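Long-range contact in DNA polymerase III subunit beta (Deinococcus radiodurans, PDB 4TRT), which probably encircles DNA as a ring-shaped head-to-tail homodimer, tethering DNA polymerases and other proteins to it and so conferring processivity: residues A[185-189]-A[209-213]. Numbering follows the deposited sequence.
Sequences DGKNL and RFTYG
How side chains bridge two sheets of a clamp's central domain is illustrated by residues 185-189, an extended loop running into strand 189-192, and residues 209-213, on strand 207-212. The backbones do not pair: the nearest CA atoms, those of Lys187 and Tyr212, are 9.0 Å apart, and the CA atoms of Gly186 and Phe210 are 9.3 Å apart, so side chains span the gap. Gly186 passes the tip of the tyrosine, its CA 3.4 Å from Tyr212 OH; a CB here would clash with that oxygen. At Lys187 the backbone N donates a hydrogen bond to Tyr212 OH (3.0 Å, 161° at the hydrogen). A water gives a hydrogen bond to Lys187 O at 2.9 Å and lies 2.4 Å from Tyr212 OH, a very short separation. With chi1 p and the rest of the chain t, Lys187 lies over one face of the Tyr212 ring (chi1 m), CG 4.0 Å from its centroid in a CH-pi contact; NZ, 5.1 Å from the centroid, adds at most a weak cation-pi attraction. In the central domain, as in each beta-clamp domain, two helices (here 130-140 and 193-202) pack against antiparallel sheets; strand 189-192 edges one sheet beside strand 155-161, while strand 207-212 lies between 126-129 and 216-220 in another. The CA-to-CB bond of Asn188 points away from 209-213, and its side chain touches Lys157 and Glu159. Leu189 (chi1 m, chi2 t) turns inward, placing CD1 4.0 Å from Phe210 CD2 and CD2 3.9 Å from Tyr212 CE1, with Leu158 touching both Leu189 and Phe210.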
ATOM      1  N   ASP A 185     -25.956 -32.427  -5.392  1.00 85.80           N
ATOM      2  CA  ASP A 185     -25.754 -33.634  -6.159  1.00 83.11           C
ATOM      3  C   ASP A 185     -25.146 -33.177  -7.477  1.00 78.42           C
ATOM      4  O   ASP A 185     -25.867 -32.825  -8.402  1.00 82.03           O
ATOM      5  CB  ASP A 185     -27.079 -34.353  -6.369  1.00 88.39           C
ATOM      6  CG  ASP A 185     -26.905 -35.847  -6.620  1.00 91.50           C
ATOM      7  OD1 ASP A 185     -25.994 -36.471  -6.022  1.00 89.52           O
ATOM      8  OD2 ASP A 185     -27.698 -36.398  -7.410  1.00 93.85           O
ATOM      9  N   GLY A 186     -23.820 -33.132  -7.541  1.00 69.21           N
ATOM     10  CA  GLY A 186     -23.121 -32.661  -8.739  1.00 66.12           C
ATOM     11  C   GLY A 186     -21.864 -33.454  -8.999  1.00 61.97           C
ATOM     12  O   GLY A 186     -21.591 -34.432  -8.320  1.00 60.18           O
ATOM     13  N   LYS A 187     -21.082 -33.046  -9.984  1.00 59.10           N
ATOM     14  CA  LYS A 187     -19.892 -33.829 -10.300  1.00 58.23           C
ATOM     15  C   LYS A 187     -18.608 -33.181  -9.791  1.00 52.39           C
ATOM     16  O   LYS A 187     -18.539 -31.967  -9.590  1.00 52.34           O
ATOM     17  CB  LYS A 187     -19.795 -34.146 -11.794  1.00 61.20           C
ATOM     18  CG  LYS A 187     -19.544 -32.966 -12.708  1.00 60.12           C
ATOM     19  CD  LYS A 187     -19.291 -33.437 -14.130  1.00 62.57           C
ATOM     20  CE  LYS A 187     -18.856 -32.293 -15.021  1.00 62.16           C
ATOM     21  NZ  LYS A 187     -18.699 -32.774 -16.421  1.00 64.65           N
ATOM     22  N   ASN A 188     -17.594 -34.013  -9.600  1.00 49.69           N
ATOM     23  CA  ASN A 188     -16.306 -33.538  -9.158  1.00 49.15           C
ATOM     24  C   ASN A 188     -15.632 -32.735 -10.258  1.00 45.95           C
ATOM     25  O   ASN A 188     -15.683 -33.113 -11.433  1.00 41.85           O
ATOM     26  CB  ASN A 188     -15.409 -34.684  -8.702  1.00 50.91           C
ATOM     27  CG  ASN A 188     -15.904 -35.338  -7.427  1.00 52.39           C
ATOM     28  OD1 ASN A 188     -16.992 -35.021  -6.919  1.00 56.54           O
ATOM     29  ND2 ASN A 188     -15.123 -36.273  -6.918  1.00 51.54           N
ATOM     30  N   LEU A 189     -15.033 -31.621  -9.849  1.00 42.94           N
ATOM     31  CA  LEU A 189     -14.411 -30.640 -10.740  1.00 43.29           C
ATOM     32  C   LEU A 189     -13.022 -30.313 -10.200  1.00 40.25           C
ATOM     33  O   LEU A 189     -12.804 -30.387  -9.000  1.00 40.92           O
ATOM     34  CB  LEU A 189     -15.226 -29.340 -10.745  1.00 44.07           C
ATOM     35  CG  LEU A 189     -16.701 -29.407 -11.157  1.00 46.14           C
ATOM     36  CD1 LEU A 189     -17.399 -28.102 -10.830  1.00 47.41           C
ATOM     37  CD2 LEU A 189     -16.851 -29.732 -12.631  1.00 48.71           C
ATOM     38  N   ARG A 209     -24.764 -20.466  -9.136  1.00 51.95           N
ATOM     39  CA  ARG A 209     -25.194 -21.577  -9.990  1.00 53.96           C
ATOM     40  C   ARG A 209     -24.073 -22.030 -10.919  1.00 50.86           C
ATOM     41  O   ARG A 209     -23.411 -21.200 -11.532  1.00 50.91           O
ATOM     42  CB  ARG A 209     -26.402 -21.159 -10.834  1.00 59.24           C
ATOM     43  CG  ARG A 209     -27.727 -21.162 -10.076  1.00 66.43           C
ATOM     44  CD  ARG A 209     -28.869 -20.442 -10.795  1.00 71.77           C
ATOM     45  NE  ARG A 209     -28.572 -19.059 -11.189  1.00 75.69           N
ATOM     46  CZ  ARG A 209     -28.585 -17.988 -10.388  1.00 79.04           C
ATOM     47  NH1 ARG A 209     -28.859 -18.095  -9.091  1.00 80.39           N
ATOM     48  NH2 ARG A 209     -28.302 -16.788 -10.896  1.00 80.01           N
ATOM     49  N   PHE A 210     -23.877 -23.341 -11.038  1.00 48.31           N
ATOM     50  CA  PHE A 210     -22.880 -23.917 -11.949  1.00 47.55           C
ATOM     51  C   PHE A 210     -23.570 -24.451 -13.198  1.00 49.44           C
ATOM     52  O   PHE A 210     -24.583 -25.154 -13.104  1.00 48.87           O
ATOM     53  CB  PHE A 210     -22.157 -25.107 -11.304  1.00 47.75           C
ATOM     54  CG  PHE A 210     -21.178 -24.753 -10.220  1.00 46.18           C
ATOM     55  CD1 PHE A 210     -21.024 -23.460  -9.742  1.00 46.24           C
ATOM     56  CD2 PHE A 210     -20.410 -25.764  -9.649  1.00 46.62           C
ATOM     57  CE1 PHE A 210     -20.117 -23.186  -8.735  1.00 44.91           C
ATOM     58  CE2 PHE A 210     -19.504 -25.494  -8.645  1.00 44.83           C
ATOM     59  CZ  PHE A 210     -19.348 -24.200  -8.193  1.00 45.46           C
ATOM     60  N   THR A 211     -23.014 -24.128 -14.360  1.00 47.29           N
ATOM     61  CA  THR A 211     -23.401 -24.756 -15.611  1.00 48.08           C
ATOM     62  C   THR A 211     -22.173 -25.497 -16.126  1.00 48.68           C
ATOM     63  O   THR A 211     -21.149 -24.868 -16.416  1.00 45.11           O
ATOM     64  CB  THR A 211     -23.825 -23.720 -16.675  1.00 48.13           C
ATOM     65  OG1 THR A 211     -24.847 -22.868 -16.144  1.00 47.75           O
ATOM     66  CG2 THR A 211     -24.323 -24.423 -17.934  1.00 50.11           C
ATOM     67  N   TYR A 212     -22.282 -26.820 -16.256  1.00 50.10           N
ATOM     68  CA  TYR A 212     -21.184 -27.652 -16.757  1.00 51.99           C
ATOM     69  C   TYR A 212     -21.051 -27.513 -18.263  1.00 53.17           C
ATOM     70  O   TYR A 212     -22.043 -27.460 -18.975  1.00 55.81           O
ATOM     71  CB  TYR A 212     -21.431 -29.127 -16.437  1.00 54.78           C
ATOM     72  CG  TYR A 212     -21.573 -29.431 -14.972  1.00 56.57           C
ATOM     73  CD1 TYR A 212     -20.628 -28.975 -14.060  1.00 55.96           C
ATOM     74  CD2 TYR A 212     -22.639 -30.189 -14.496  1.00 60.65           C
ATOM     75  CE1 TYR A 212     -20.749 -29.258 -12.716  1.00 58.42           C
ATOM     76  CE2 TYR A 212     -22.769 -30.480 -13.152  1.00 61.63           C
ATOM     77  CZ  TYR A 212     -21.819 -30.013 -12.268  1.00 61.29           C
ATOM     78  OH  TYR A 212     -21.924 -30.301 -10.933  1.00 64.26           O
ATOM     79  N   GLY A 213     -19.816 -27.452 -18.742  1.00 51.33           N
ATOM     80  CA  GLY A 213     -19.546 -27.415 -20.169  1.00 52.22           C
ATOM     81  C   GLY A 213     -18.466 -28.409 -20.503  1.00 52.57           C
ATOM     82  O   GLY A 213     -18.041 -29.184 -19.647  1.00 51.32           O
TER
HETATM   83  O   HOH W   1     -20.088 -29.546  -9.498  1.00 58.29           O